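Local coordinates for protein ABC transporter (Thermotoga maritima, PDB 1JI0) that binds ATP and probably hydrolyses it as the nucleotide-binding subunit of an importer for branched-chain amino acids, at residues N198-L203 with A235-A240. Sequence-based numbering, arbitrary orientation.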
loop_
_atom_site.group_PDB
_atom_site.type_symbol
_atom_site.label_atom_id
_atom_site.label_comp_id
_atom_site.label_asym_id
_atom_site.label_seq_id
_atom_site.Cartn_x
_atom_site.Cartn_y
_atom_site.Cartn_z
ATOM N N ASN A 198 4.568 -10.715 5.165
ATOM C CA ASN A 198 4.264 -10.990 6.564
ATOM C C ASN A 198 2.747 -11.113 6.639
ATOM O O ASN A 198 2.052 -10.165 6.988
ATOM C CB ASN A 198 4.756 -9.838 7.448
ATOM C CG ASN A 198 4.682 -10.162 8.937
ATOM O OD1 ASN A 198 5.423 -9.593 9.742
ATOM N ND2 ASN A 198 3.787 -11.070 9.308
ATOM N N ALA A 199 2.248 -12.295 6.289
ATOM C CA ALA A 199 0.816 -12.563 6.267
ATOM C C ALA A 199 0.126 -12.377 7.608
ATOM O O ALA A 199 -0.978 -11.831 7.672
ATOM C CB ALA A 199 0.567 -13.979 5.730
ATOM N N LEU A 200 0.762 -12.832 8.681
ATOM C CA LEU A 200 0.171 -12.684 10.007
ATOM C C LEU A 200 -0.095 -11.210 10.322
ATOM O O LEU A 200 -1.218 -10.819 10.627
ATOM C CB LEU A 200 1.104 -13.280 11.066
ATOM C CG LEU A 200 0.584 -13.247 12.506
ATOM C CD1 LEU A 200 -0.774 -13.941 12.576
ATOM C CD2 LEU A 200 1.584 -13.927 13.427
ATOM N N GLY A 201 0.945 -10.388 10.246
ATOM C CA GLY A 201 0.772 -8.976 10.538
ATOM C C GLY A 201 -0.256 -8.327 9.636
ATOM O O GLY A 201 -1.096 -7.560 10.100
ATOM N N ALA A 202 -0.201 -8.651 8.347
ATOM C CA ALA A 202 -1.127 -8.087 7.375
ATOM C C ALA A 202 -2.578 -8.488 7.643
ATOM O O ALA A 202 -3.474 -7.638 7.663
ATOM C CB ALA A 202 -0.720 -8.517 5.954
ATOM N N LEU A 203 -2.812 -9.783 7.834
ATOM C CA LEU A 203 -4.165 -10.262 8.091
ATOM C C LEU A 203 -4.742 -9.755 9.413
ATOM O O LEU A 203 -5.959 -9.597 9.543
ATOM C CB LEU A 203 -4.203 -11.789 8.054
ATOM C CG LEU A 203 -4.051 -12.388 6.654
ATOM C CD1 LEU A 203 -3.930 -13.910 6.749
ATOM C CD2 LEU A 203 -5.250 -11.978 5.795
ATOM N N ALA A 235 0.312 -23.092 5.439
ATOM C CA ALA A 235 1.122 -22.588 4.335
ATOM C C ALA A 235 1.767 -21.223 4.549
ATOM O O ALA A 235 2.882 -20.980 4.081
ATOM C CB ALA A 235 0.283 -22.561 3.055
ATOM N N TYR A 236 1.081 -20.330 5.252
ATOM C CA TYR A 236 1.614 -18.991 5.456
ATOM C C TYR A 236 1.882 -18.579 6.901
ATOM O O TYR A 236 2.506 -17.548 7.138
ATOM C CB TYR A 236 0.682 -17.974 4.789
ATOM C CG TYR A 236 0.607 -18.141 3.289
ATOM C CD1 TYR A 236 1.591 -17.608 2.458
ATOM C CD2 TYR A 236 -0.415 -18.885 2.701
ATOM C CE1 TYR A 236 1.562 -17.813 1.078
ATOM C CE2 TYR A 236 -0.454 -19.100 1.319
ATOM C CZ TYR A 236 0.535 -18.562 0.519
ATOM O OH TYR A 236 0.506 -18.775 -0.837
ATOM N N LEU A 237 1.429 -19.372 7.867
ATOM C CA LEU A 237 1.648 -19.018 9.267
ATOM C C LEU A 237 2.432 -20.082 10.060
ATOM O O LEU A 237 2.681 -19.919 11.257
ATOM C CB LEU A 237 0.299 -18.714 9.930
ATOM C CG LEU A 237 -0.595 -17.738 9.147
ATOM C CD1 LEU A 237 -1.894 -17.506 9.889
ATOM C CD2 LEU A 237 0.128 -16.420 8.933
ATOM N N GLY A 238 2.819 -21.162 9.378
ATOM C CA GLY A 238 3.593 -22.234 9.995
ATOM C C GLY A 238 2.931 -23.059 11.089
ATOM O O GLY A 238 3.424 -23.099 12.211
ATOM N N VAL A 239 1.838 -23.744 10.759
ATOM C CA VAL A 239 1.112 -24.555 11.735
ATOM C C VAL A 239 0.937 -25.995 11.287
ATOM O O VAL A 239 -0.144 -26.587 11.436
ATOM C CB VAL A 239 -0.291 -23.963 12.010
ATOM C CG1 VAL A 239 -1.020 -24.777 13.073
ATOM C CG2 VAL A 239 -0.147 -22.551 12.499
ATOM N N ALA A 240 1.999 -26.575 10.738
ATOM C CA ALA A 240 1.922 -27.962 10.290
ATOM C C ALA A 240 2.647 -28.832 11.303
ATOM O O ALA A 240 3.095 -28.269 12.338
ATOM C CB ALA A 240 2.555 -28.108 8.906
ATOM O OXT ALA A 240 2.754 -30.064 11.060
#
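Leu237, at the exit of helix 230-236, packs against Ala199 and Leu200 in the first turn of helix 199-205, a small apolar contact that lays the C-terminal end of the chain against helix 199-205 within the nucleotide-binding domain. One methyl branch of Leu237 does most of the touching. With its CG placed anti to the carbonyl carbon (chi1 -49°), the side chain bends over to the neighbouring helix although its first bond does not aim there, and CD2 settles 3.9 Å from CB of Leu200. The same methyl lies 3.7 Å from the backbone N of Leu200, against the main chain at the start of the helix; leucine suits the place because its branched end carries a methyl across to both the backbone and CB of Leu200. Ala199 allows this approach: its short side chain keeps the two backbones close, with CB 4.1 Å from Leu237 CD2 and also 4.1 Å from CB of Tyr236. No hydrogen bond crosses between the segments; the contact is one of apolar packing. Tyr236 gives only the root of its side chain to Ala199. Its ring leads away from helix 199-205, and the hydroxyl is hydrogen-bonded to Glu213 on strand 208-213, on the side where the P-loop lies; tyrosine thus offers an apolar CB to the contact and a polar hydroxyl to Glu213. The last residues of the chain run on past the contact. Ala199 also rests on Ile38 of strand 34-38, while Leu203, one turn further along, reaches Val232 of helix 230-236. Leu227 of helix 223-227 touches Leu200, Leu203 and Leu237, so that three helices share one apolar patch beside the mixed sheet.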